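Local coordinates for protein serine racemase (PDB 4ECL) that belongs to the alanine racemase family and forms the cytoplasmic part of VanTG, joining a TIM-barrel domain to a strand-rich C-terminal domain, at residues Ile70-Arg73 against Lys74-Ile77; Ile105-Arg108 against Tyr109-Leu113; Lys177-Gly180 against Ser181-Val185. All coordinates share one frame; numbering follows the deposited sequence.

In the fold
All three contacts are local and lie in the alanine racemase N-terminal domain, a TIM barrel. They follow one another along the chain; none closes a long loop, and none nests in or crosses another. Contact 1 comes first. It ends helix 66-74, turns the chain into the loop before strand 80-83, and packs against that strand and helix 46-55. Contact 2 starts helix 107-114, just after strand 101-104, in the beta-alpha-beta unit that goes on to strand 120-127. It also touches the second subunit. Contact 3 lies within helix 169-191, the crossover between strands 152-158 and 198-200. The centres of contacts 1 and 2 are about 26 Å apart, and those of contacts 2 and 3 about 22 Å.

Contact 1 (Ile70-Arg73 against Lys74-Ile77); sequences IRLR and KYGI
I70 meets K74 in the last turn of helix 66-74, which closes with a Schellman motif at G76. The N-H of K74 donates to the backbone O of I70. The extended K74 chain runs beside I70 and brings K74 CE to 3.5 Å from I70 CG2. R71 comes next. Its carbonyl O takes the N-H of Y75 and also sits over one face of the Y75 ring, toward the rim. The R71 side chain lies alongside that ring, with guanidinium and ring planes 88° apart. R71 NE makes a weak bond of 3.4 Å to Y75 OH. R71 NH2 forms a salt bridge with E40, though its position is less certain. L72 O accepts I77 N at 3.0 Å. L72 CB packs 4.0 Å from I77 CG1, and both side chains also touch T50 of helix 46-55. R73 O accepts G76 N at 3.1 Å; this bond and I77 N to L72 O are the two of the motif. Positive phi at G76 turns the chain out of the helix. The R73 guanidinium bonds to the carbonyls of S79, Y98 and E99. A bend at chi2 (-57°) carries it toward I77 as well. R73 NH1 donates to I77 O at 2.9 Å, in the guanidinium plane but 48° out of the carbonyl plane, off the lone pairs.

Contact 2 (Ile105-Arg108 against Tyr109-Leu113); sequences IDYR and YSLLL
D106 reaches forward to Y109 and S110 with two different oxygens. The carboxylate atom D106 OD1 accepts the N-H of Y109 at 2.9 Å, in a fairly straight bond (155° at the hydrogen). The first torsion of D106, 78°, sets CG between the backbone N and the carbonyl carbon. This turns the carboxylate toward the Y109 amide, and Y109 N meets D106 OD1 nearly along its C-O axis. D106 OD1 also lies 3.1 Å from Y109 CB. The carbonyl of D106 is gripped twice. S110 N comes to D106 O in the carbonyl plane at 2.9 Å. The hydroxyl S110 OG donates to D106 O from above that plane at 3.0 Å. The S110 hydroxyl proton is thus spent on the backbone of its own helix. D106 is the N-cap of helix 107-114, the helix of the beta-alpha-beta unit between barrel strands 101-104 and 120-127. Its side chain occupies an amide that has no helical carbonyl before it to bond. The helical ladder starts with S110 N to D106 O and continues with L111 N to Y107 O and L112 N to R108 O. Y109 OH is satisfied farther off, by the carbonyl O of T87. Apolar groups fill the sides of the turn. I105 crosses the Y109 side chain at about a right angle, with I105 CG1 3.6 Å from Y109 CG and I105 CD1 over one face of the ring. I105 also packs on V252 of the second subunit. On another side of the helix, L111 CG makes a CH-pi contact with the Y107 ring, 4.1 Å from its centroid and 18° off the ring normal. The branch atom L111 CD1 lies 3.5 Å from Y107 CE2, near the ring rim.

Contact 3 (Lys177-Gly180 against Ser181-Val185); sequences KQIG and SFYKV
S181 bonds twice to the carbonyl O of K177, one turn back in helix 169-191. S181 N donates to K177 O at 2.9 Å in the usual helical bond. The hydroxyl S181 OG donates to K177 O as well, at a short 2.6 Å. The two donors reach the oxygen from opposite faces of the carbonyl plane. A first torsion of -53° sets OG beside the backbone N of S181, so hydroxyl and amide face the same acceptor. The helix is the crossover between strands 152-158 and 198-200 of the TIM barrel. Q178 is buried. Its OE1 accepts from C162 N, and its NE2 bonds to T128 OG1 and H160 O. I179 and Y183 lie side by side and point the same way. I179 CG2 meets the Y183 ring at its edge, in plane, 3.8 Å from Y183 CE2. The ring atom Y183 CD2 also comes within 3.3 Å of I179 O. One face of the Y183 ring is covered by F182 CD2, which sits over the ring centre. K184 can be followed over the carbonyl of G180. K184 CB lies 3.5 Å from G180 O. K184 CG is nearer, at 3.2 Å from the same oxygen. K184 CD moves off to 3.9 Å from G180 O. The chain then bends at chi4 (54°), which turns K184 NZ back to 4.1 Å from G180 O. That is too long for a hydrogen bond, and the carbonyl already takes K184 N. K184 therefore covers G180 O with its methylenes alone. K177 O, by contrast, accepts both the amide and the hydroxyl of S181, which satisfies that hydroxyl within its own helix.

Contact 1 (Ile70-Arg73 against Lys74-Ile77)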
loop_
_atom_site.group_PDB
_atom_site.type_symbol
_atom_site.label_atom_id
_atom_site.label_comp_id
_atom_site.label_asym_id
_atom_site.label_seq_id
_atom_site.Cartn_x
_atom_site.Cartn_y
_atom_site.Cartn_z
ATOM N N ILE A 70 -18.123 7.034 -7.828
ATOM C CA ILE A 70 -19.156 6.044 -8.086
ATOM C C ILE A 70 -19.335 5.111 -6.866
ATOM O O ILE A 70 -20.466 4.785 -6.480
ATOM C CB ILE A 70 -18.815 5.238 -9.360
ATOM C CG1 ILE A 70 -18.941 6.126 -10.592
ATOM C CG2 ILE A 70 -19.731 4.043 -9.524
ATOM C CD1 ILE A 70 -18.619 5.384 -11.882
ATOM N N ARG A 71 -18.224 4.705 -6.251
ATOM C CA ARG A 71 -18.293 3.890 -5.032
ATOM C C ARG A 71 -19.084 4.580 -3.922
ATOM O O ARG A 71 -19.900 3.943 -3.256
ATOM C CB ARG A 71 -16.898 3.514 -4.538
ATOM C CG ARG A 71 -16.323 2.300 -5.259
ATOM C CD ARG A 71 -14.845 2.139 -4.976
ATOM N NE ARG A 71 -14.593 1.878 -3.567
ATOM C CZ ARG A 71 -13.502 2.273 -2.921
ATOM N NH1 ARG A 71 -12.561 2.965 -3.558
ATOM N NH2 ARG A 71 -13.356 1.988 -1.634
ATOM N N LEU A 72 -18.865 5.883 -3.746
ATOM C CA LEU A 72 -19.599 6.646 -2.737
ATOM C C LEU A 72 -21.089 6.578 -2.988
ATOM O O LEU A 72 -21.868 6.353 -2.061
ATOM C CB LEU A 72 -19.142 8.097 -2.699
ATOM C CG LEU A 72 -17.702 8.292 -2.240
ATOM C CD1 LEU A 72 -17.456 9.765 -1.989
ATOM C CD2 LEU A 72 -17.502 7.488 -0.963
ATOM N N ARG A 73 -21.479 6.760 -4.242
ATOM C CA ARG A 73 -22.883 6.672 -4.637
ATOM C C ARG A 73 -23.458 5.297 -4.308
ATOM O O ARG A 73 -24.611 5.178 -3.891
ATOM C CB ARG A 73 -23.046 6.960 -6.137
ATOM C CG ARG A 73 -22.812 8.423 -6.546
ATOM C CD ARG A 73 -23.738 9.364 -5.783
ATOM N NE ARG A 73 -23.659 10.743 -6.272
ATOM C CZ ARG A 73 -23.799 11.821 -5.508
ATOM N NH1 ARG A 73 -24.018 11.687 -4.206
ATOM N NH2 ARG A 73 -23.712 13.036 -6.043
ATOM N N LYS A 74 -22.650 4.259 -4.507
ATOM C CA LYS A 74 -23.078 2.903 -4.196
ATOM C C LYS A 74 -23.160 2.681 -2.690
ATOM O O LYS A 74 -23.898 1.815 -2.231
ATOM C CB LYS A 74 -22.143 1.872 -4.835
ATOM C CG LYS A 74 -22.251 1.798 -6.357
ATOM C CD LYS A 74 -21.076 1.046 -6.972
ATOM C CE LYS A 74 -21.193 0.978 -8.507
ATOM N NZ LYS A 74 -19.989 0.374 -9.166
ATOM N N TYR A 75 -22.399 3.455 -1.920
ATOM C CA TYR A 75 -22.479 3.367 -0.456
ATOM C C TYR A 75 -23.713 4.092 0.076
ATOM O O TYR A 75 -23.984 4.067 1.268
ATOM C CB TYR A 75 -21.228 3.954 0.204
ATOM C CG TYR A 75 -19.953 3.197 -0.086
ATOM C CD1 TYR A 75 -19.985 1.863 -0.489
ATOM C CD2 TYR A 75 -18.715 3.813 0.057
ATOM C CE1 TYR A 75 -18.815 1.166 -0.748
ATOM C CE2 TYR A 75 -17.541 3.127 -0.204
ATOM C CZ TYR A 75 -17.598 1.806 -0.604
ATOM O OH TYR A 75 -16.428 1.126 -0.860
ATOM N N GLY A 76 -24.448 4.755 -0.813
ATOM C CA GLY A 76 -25.628 5.503 -0.416
ATOM C C GLY A 76 -25.377 6.983 -0.168
ATOM O O GLY A 76 -26.244 7.680 0.365
ATOM N N ILE A 77 -24.199 7.468 -0.555
ATOM C CA ILE A 77 -23.878 8.877 -0.368
ATOM C C ILE A 77 -24.714 9.717 -1.331
ATOM O O ILE A 77 -24.729 9.468 -2.530
ATOM C CB ILE A 77 -22.381 9.160 -0.564
ATOM C CG1 ILE A 77 -21.568 8.409 0.491
ATOM C CG2 ILE A 77 -22.106 10.642 -0.438
ATOM C CD1 ILE A 77 -21.970 8.771 1.917
#

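Contact 2 (Ile105-Arg108 against Tyr109-Leu113)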
loop_
_atom_site.group_PDB
_atom_site.type_symbol
_atom_site.label_atom_id
_atom_site.label_comp_id
_atom_site.label_asym_id
_atom_site.label_seq_id
_atom_site.Cartn_x
_atom_site.Cartn_y
_atom_site.Cartn_z
ATOM N N ILE A 105 -9.673 20.413 -15.646
ATOM C CA ILE A 105 -8.242 20.469 -15.407
ATOM C C ILE A 105 -7.495 21.381 -16.368
ATOM O O ILE A 105 -6.406 21.850 -16.033
ATOM C CB ILE A 105 -7.612 19.077 -15.445
ATOM C CG1 ILE A 105 -7.788 18.452 -16.835
ATOM C CG2 ILE A 105 -8.200 18.210 -14.334
ATOM C CD1 ILE A 105 -6.901 17.242 -17.077
ATOM N N ASP A 106 -8.077 21.598 -17.554
ATOM C CA ASP A 106 -7.631 22.630 -18.503
ATOM C C ASP A 106 -8.634 22.873 -19.655
ATOM O O ASP A 106 -9.655 22.192 -19.764
ATOM C CB ASP A 106 -6.200 22.374 -19.010
ATOM C CG ASP A 106 -6.122 21.304 -20.091
ATOM O OD1 ASP A 106 -7.143 20.670 -20.421
ATOM O OD2 ASP A 106 -5.006 21.090 -20.612
ATOM N N TYR A 107 -8.344 23.849 -20.506
ATOM C CA TYR A 107 -9.281 24.224 -21.566
ATOM C C TYR A 107 -9.610 23.084 -22.554
ATOM O O TYR A 107 -10.777 22.710 -22.719
ATOM C CB TYR A 107 -8.792 25.473 -22.308
ATOM C CG TYR A 107 -9.818 26.028 -23.267
ATOM C CD1 TYR A 107 -11.053 26.472 -22.807
ATOM C CD2 TYR A 107 -9.560 26.101 -24.626
ATOM C CE1 TYR A 107 -12.000 26.964 -23.672
ATOM C CE2 TYR A 107 -10.500 26.593 -25.499
ATOM C CZ TYR A 107 -11.719 27.023 -25.020
ATOM O OH TYR A 107 -12.660 27.524 -25.894
ATOM N N ARG A 108 -8.583 22.542 -23.203
ATOM C CA ARG A 108 -8.734 21.387 -24.092
ATOM C C ARG A 108 -9.583 20.266 -23.470
ATOM O O ARG A 108 -10.450 19.673 -24.131
ATOM C CB ARG A 108 -7.349 20.852 -24.468
ATOM C CG ARG A 108 -7.336 19.523 -25.213
ATOM C CD ARG A 108 -5.912 19.175 -25.650
ATOM N NE ARG A 108 -5.318 20.293 -26.380
ATOM C CZ ARG A 108 -5.381 20.436 -27.702
ATOM N NH1 ARG A 108 -5.994 19.521 -28.442
ATOM N NH2 ARG A 108 -4.824 21.490 -28.283
ATOM N N TYR A 109 -9.342 19.983 -22.195
ATOM C CA TYR A 109 -10.120 18.966 -21.500
ATOM C C TYR A 109 -11.584 19.388 -21.439
ATOM O O TYR A 109 -12.489 18.603 -21.758
ATOM C CB TYR A 109 -9.578 18.741 -20.091
ATOM C CG TYR A 109 -10.403 17.769 -19.280
ATOM C CD1 TYR A 109 -10.289 16.394 -19.474
ATOM C CD2 TYR A 109 -11.305 18.225 -18.331
ATOM C CE1 TYR A 109 -11.051 15.501 -18.730
ATOM C CE2 TYR A 109 -12.067 17.345 -17.587
ATOM C CZ TYR A 109 -11.937 15.987 -17.788
ATOM O OH TYR A 109 -12.712 15.125 -17.045
ATOM N N SER A 110 -11.798 20.640 -21.047
ATOM C CA SER A 110 -13.134 21.190 -20.898
ATOM C C SER A 110 -13.949 21.068 -22.182
ATOM O O SER A 110 -15.133 20.727 -22.152
ATOM C CB SER A 110 -13.051 22.651 -20.470
ATOM O OG SER A 110 -12.521 22.761 -19.161
ATOM N N LEU A 111 -13.303 21.339 -23.312
ATOM C CA LEU A 111 -13.974 21.279 -24.605
ATOM C C LEU A 111 -14.369 19.853 -24.935
ATOM O O LEU A 111 -15.505 19.594 -25.337
ATOM C CB LEU A 111 -13.065 21.832 -25.702
ATOM C CG LEU A 111 -12.818 23.341 -25.684
ATOM C CD1 LEU A 111 -11.986 23.736 -26.891
ATOM C CD2 LEU A 111 -14.127 24.125 -25.673
ATOM N N LEU A 112 -13.420 18.939 -24.744
ATOM C CA LEU A 112 -13.605 17.525 -25.044
ATOM C C LEU A 112 -14.700 16.872 -24.201
ATOM O O LEU A 112 -15.462 16.033 -24.694
ATOM C CB LEU A 112 -12.282 16.780 -24.856
ATOM C CG LEU A 112 -12.204 15.325 -25.318
ATOM C CD1 LEU A 112 -12.639 15.195 -26.762
ATOM C CD2 LEU A 112 -10.786 14.809 -25.157
ATOM N N LEU A 113 -14.766 17.242 -22.926
ATOM C CA LEU A 113 -15.819 16.736 -22.056
ATOM C C LEU A 113 -17.189 17.265 -22.488
ATOM O O LEU A 113 -18.191 16.538 -22.438
ATOM C CB LEU A 113 -15.545 17.131 -20.597
ATOM C CG LEU A 113 -16.479 16.517 -19.554
ATOM C CD1 LEU A 113 -16.271 15.016 -19.468
ATOM C CD2 LEU A 113 -16.276 17.168 -18.199
#

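Contact 3 (Lys177-Gly180 against Ser181-Val185)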
loop_
_atom_site.group_PDB
_atom_site.type_symbol
_atom_site.label_atom_id
_atom_site.label_comp_id
_atom_site.label_asym_id
_atom_site.label_seq_id
_atom_site.Cartn_x
_atom_site.Cartn_y
_atom_site.Cartn_z
ATOM N N LYS A 177 1.207 35.277 -3.090
ATOM C CA LYS A 177 1.080 35.600 -4.506
ATOM C C LYS A 177 0.136 34.609 -5.188
ATOM O O LYS A 177 -0.533 34.965 -6.150
ATOM C CB LYS A 177 2.435 35.726 -5.218
ATOM C CG LYS A 177 3.288 34.475 -5.231
ATOM C CD LYS A 177 4.639 34.713 -5.927
ATOM C CE LYS A 177 5.770 34.966 -4.922
ATOM N NZ LYS A 177 7.121 34.676 -5.492
ATOM N N GLN A 178 0.051 33.379 -4.676
ATOM C CA GLN A 178 -0.917 32.425 -5.220
ATOM C C GLN A 178 -2.327 32.944 -5.007
ATOM O O GLN A 178 -3.171 32.894 -5.900
ATOM C CB GLN A 178 -0.786 31.045 -4.569
ATOM C CG GLN A 178 0.387 30.238 -5.067
ATOM C CD GLN A 178 0.228 28.760 -4.778
ATOM O OE1 GLN A 178 0.894 28.212 -3.906
ATOM N NE2 GLN A 178 -0.661 28.106 -5.520
ATOM N N ILE A 179 -2.573 33.442 -3.807
ATOM C CA ILE A 179 -3.874 33.995 -3.455
ATOM C C ILE A 179 -4.179 35.254 -4.273
ATOM O O ILE A 179 -5.283 35.412 -4.814
ATOM C CB ILE A 179 -3.925 34.281 -1.954
ATOM C CG1 ILE A 179 -3.747 32.954 -1.186
ATOM C CG2 ILE A 179 -5.212 35.011 -1.582
ATOM C CD1 ILE A 179 -3.390 33.139 0.266
ATOM N N GLY A 180 -3.190 36.135 -4.374
ATOM C CA GLY A 180 -3.333 37.349 -5.160
ATOM C C GLY A 180 -3.658 37.053 -6.616
ATOM O O GLY A 180 -4.545 37.680 -7.208
ATOM N N SER A 181 -2.943 36.096 -7.197
ATOM C CA SER A 181 -3.160 35.718 -8.589
ATOM C C SER A 181 -4.573 35.200 -8.765
ATOM O O SER A 181 -5.217 35.458 -9.775
ATOM C CB SER A 181 -2.185 34.616 -9.006
ATOM O OG SER A 181 -0.854 34.988 -8.711
ATOM N N PHE A 182 -5.047 34.451 -7.777
ATOM C CA PHE A 182 -6.355 33.828 -7.880
ATOM C C PHE A 182 -7.476 34.868 -7.952
ATOM O O PHE A 182 -8.394 34.756 -8.766
ATOM C CB PHE A 182 -6.589 32.876 -6.700
ATOM C CG PHE A 182 -7.863 32.105 -6.802
ATOM C CD1 PHE A 182 -7.959 31.012 -7.649
ATOM C CD2 PHE A 182 -8.965 32.468 -6.052
ATOM C CE1 PHE A 182 -9.138 30.295 -7.746
ATOM C CE2 PHE A 182 -10.143 31.761 -6.150
ATOM C CZ PHE A 182 -10.233 30.676 -6.999
ATOM N N TYR A 183 -7.414 35.871 -7.084
ATOM C CA TYR A 183 -8.466 36.883 -7.053
ATOM C C TYR A 183 -8.349 37.861 -8.216
ATOM O O TYR A 183 -9.346 38.447 -8.649
ATOM C CB TYR A 183 -8.504 37.596 -5.700
ATOM C CG TYR A 183 -9.083 36.710 -4.615
ATOM C CD1 TYR A 183 -10.436 36.395 -4.602
ATOM C CD2 TYR A 183 -8.276 36.167 -3.623
ATOM C CE1 TYR A 183 -10.972 35.577 -3.629
ATOM C CE2 TYR A 183 -8.807 35.347 -2.639
ATOM C CZ TYR A 183 -10.158 35.057 -2.646
ATOM O OH TYR A 183 -10.708 34.244 -1.672
ATOM N N LYS A 184 -7.136 38.022 -8.730
ATOM C CA LYS A 184 -6.957 38.779 -9.965
ATOM C C LYS A 184 -7.798 38.142 -11.071
ATOM O O LYS A 184 -8.511 38.846 -11.797
ATOM C CB LYS A 184 -5.486 38.857 -10.361
ATOM C CG LYS A 184 -4.686 39.878 -9.570
ATOM C CD LYS A 184 -3.247 39.980 -10.072
ATOM C CE LYS A 184 -2.507 41.167 -9.451
ATOM N NZ LYS A 184 -2.549 41.165 -7.954
ATOM N N VAL A 185 -7.734 36.815 -11.177
ATOM C CA VAL A 185 -8.573 36.085 -12.129
ATOM C C VAL A 185 -10.052 36.364 -11.888
ATOM O O VAL A 185 -10.797 36.673 -12.823
ATOM C CB VAL A 185 -8.383 34.570 -12.045
ATOM C CG1 VAL A 185 -9.469 33.865 -12.860
ATOM C CG2 VAL A 185 -6.986 34.158 -12.522
#